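Local atomic coordinates of RNA-binding protein, putative (Trypanosoma brucei, PDB entry 6E4O), a protein that binds and remodels RNA in kinetoplastid RNA editing through several surfaces of its RNA recognition motif, the domain present here, and is probably an mRNA-binding protein. Residues A[22-27]-A[43-48]. Residues are numbered along the deposited sequence; the frame is centred on the assembly and turned at random.
Sequences DHLRQA and VEFVTP
The F45 ring presents an edge to the end of helix 17-24: L24 O lies near the ring plane, 3.5 Å from F45 CE2, while A27 CB, directed toward the strand, approaches CE2 obliquely at 4.2 Å. This is core packing of the RNA recognition motif, in which two helices lie against one side of an antiparallel sheet; here strand 40-45 meets the first helix. With CG anti to the carbonyl carbon (chi1 -67°), the ring extends from the strand toward the helix end, and its CZ comes to 3.9 Å from L24 CB. D50, A51 and A54 of helix 48-57 also touch F45, which therefore joins strand 40-45 to both helices. L24 O also accepts the backbone bond from A27 N at 2.9 Å, so one carbonyl oxygen meets the ring edge and closes the turn that carries A27. Two residues earlier in strand 40-45, V43 points to the same helix and meets L24 tip to tip. No hydrogen bond crosses between 22-27 and 43-48; the four touching residues are buried and their side-chain contacts apolar. Away from the strand, R25 grips D22 side-on in a salt bridge, NE and NH2 both reaching OD1 from the same face of the carboxylate with N-H...O angles near 145°. At the tip-to-tip meeting, L24 CD1 touches both V43 methyls, 3.6 Å from CG2 and 3.9 Å from CG1.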
loop_
_atom_site.group_PDB
_atom_site.type_symbol
_atom_site.label_atom_id
_atom_site.label_comp_id
_atom_site.label_asym_id
_atom_site.label_seq_id
_atom_site.Cartn_x
_atom_site.Cartn_y
_atom_site.Cartn_z
ATOM N N ASP A 22 -1.901 -5.727 5.692
ATOM C CA ASP A 22 -0.910 -6.658 6.223
ATOM C C ASP A 22 0.370 -6.658 5.396
ATOM O O ASP A 22 1.470 -6.752 5.946
ATOM C CB ASP A 22 -1.467 -8.082 6.337
ATOM C CG ASP A 22 -2.327 -8.275 7.570
ATOM O OD1 ASP A 22 -2.197 -7.481 8.527
ATOM O OD2 ASP A 22 -3.133 -9.226 7.583
ATOM N N HIS A 23 0.226 -6.573 4.078
ATOM C CA HIS A 23 1.379 -6.506 3.191
ATOM C C HIS A 23 2.239 -5.276 3.520
ATOM O O HIS A 23 3.468 -5.353 3.607
ATOM C CB HIS A 23 0.916 -6.474 1.732
ATOM C CG HIS A 23 2.039 -6.502 0.740
ATOM N ND1 HIS A 23 2.840 -7.604 0.551
ATOM C CD2 HIS A 23 2.475 -5.558 -0.128
ATOM C CE1 HIS A 23 3.736 -7.337 -0.389
ATOM N NE2 HIS A 23 3.533 -6.105 -0.815
ATOM N N LEU A 24 1.581 -4.143 3.720
ATOM C CA LEU A 24 2.279 -2.876 3.913
ATOM C C LEU A 24 2.788 -2.687 5.338
ATOM O O LEU A 24 3.582 -1.783 5.610
ATOM C CB LEU A 24 1.366 -1.715 3.501
ATOM C CG LEU A 24 1.080 -1.674 2.002
ATOM C CD1 LEU A 24 0.014 -0.623 1.701
ATOM C CD2 LEU A 24 2.348 -1.395 1.216
ATOM N N ARG A 25 2.338 -3.537 6.258
ATOM C CA ARG A 25 2.853 -3.481 7.624
ATOM C C ARG A 25 4.335 -3.833 7.644
ATOM O O ARG A 25 5.015 -3.627 8.643
ATOM C CB ARG A 25 2.077 -4.411 8.562
ATOM C CG ARG A 25 0.739 -3.855 9.030
ATOM C CD ARG A 25 0.335 -4.481 10.360
ATOM N NE ARG A 25 -0.088 -5.865 10.209
ATOM C CZ ARG A 25 0.125 -6.823 11.104
ATOM N NH1 ARG A 25 0.780 -6.567 12.234
ATOM N NH2 ARG A 25 -0.311 -8.048 10.859
ATOM N N GLN A 26 4.836 -4.375 6.535
ATOM C CA GLN A 26 6.268 -4.600 6.394
ATOM C C GLN A 26 7.033 -3.284 6.477
ATOM O O GLN A 26 8.215 -3.267 6.820
ATOM C CB GLN A 26 6.583 -5.238 5.045
ATOM C CG GLN A 26 6.139 -6.689 4.895
ATOM C CD GLN A 26 6.537 -7.236 3.545
ATOM O OE1 GLN A 26 7.666 -7.677 3.356
ATOM N NE2 GLN A 26 5.617 -7.179 2.587
ATOM N N ALA A 27 6.360 -2.188 6.135
ATOM C CA ALA A 27 7.003 -0.878 6.103
ATOM C C ALA A 27 6.683 -0.046 7.337
ATOM O O ALA A 27 7.449 0.837 7.707
ATOM C CB ALA A 27 6.598 -0.125 4.859
ATOM N N VAL A 43 -3.423 4.492 0.955
ATOM C CA VAL A 43 -2.997 4.090 2.272
ATOM C C VAL A 43 -2.303 5.261 2.944
ATOM O O VAL A 43 -1.637 6.048 2.285
ATOM C CB VAL A 43 -2.007 2.904 2.146
ATOM C CG1 VAL A 43 -1.484 2.463 3.511
ATOM C CG2 VAL A 43 -2.672 1.738 1.402
ATOM N N GLU A 44 -2.465 5.381 4.257
ATOM C CA GLU A 44 -1.671 6.321 5.024
ATOM C C GLU A 44 -0.989 5.578 6.148
ATOM O O GLU A 44 -1.543 4.625 6.709
ATOM C CB GLU A 44 -2.531 7.447 5.592
ATOM C CG GLU A 44 -3.137 8.332 4.531
ATOM C CD GLU A 44 -3.577 9.670 5.088
ATOM O OE1 GLU A 44 -3.883 9.739 6.298
ATOM O OE2 GLU A 44 -3.598 10.654 4.321
ATOM N N PHE A 45 0.230 5.992 6.454
ATOM C CA PHE A 45 0.996 5.393 7.532
ATOM C C PHE A 45 1.074 6.395 8.667
ATOM O O PHE A 45 0.814 7.587 8.475
ATOM C CB PHE A 45 2.420 5.066 7.064
ATOM C CG PHE A 45 2.491 3.983 6.026
ATOM C CD1 PHE A 45 2.351 4.284 4.680
ATOM C CD2 PHE A 45 2.728 2.667 6.398
ATOM C CE1 PHE A 45 2.425 3.281 3.716
ATOM C CE2 PHE A 45 2.802 1.658 5.441
ATOM C CZ PHE A 45 2.652 1.966 4.102
ATOM N N VAL A 46 1.476 5.913 9.838
ATOM C CA VAL A 46 1.641 6.773 11.000
ATOM C C VAL A 46 2.696 7.845 10.773
ATOM O O VAL A 46 2.525 8.988 11.190
ATOM C CB VAL A 46 2.024 5.949 12.234
ATOM C CG1 VAL A 46 2.256 6.862 13.436
ATOM C CG2 VAL A 46 0.931 4.950 12.532
ATOM N N THR A 47 3.797 7.490 10.122
ATOM C CA THR A 47 4.871 8.462 9.927
ATOM C C THR A 47 5.253 8.622 8.462
ATOM O O THR A 47 5.016 7.728 7.647
ATOM C CB THR A 47 6.137 8.077 10.715
ATOM O OG1 THR A 47 6.735 6.920 10.118
ATOM C CG2 THR A 47 5.799 7.776 12.172
ATOM N N PRO A 48 5.837 9.777 8.118
ATOM C CA PRO A 48 6.401 9.915 6.774
ATOM C C PRO A 48 7.491 8.880 6.514
ATOM O O PRO A 48 7.646 8.453 5.377
ATOM C CB PRO A 48 6.994 11.326 6.794
ATOM C CG PRO A 48 6.093 12.068 7.739
ATOM C CD PRO A 48 5.823 11.063 8.840
#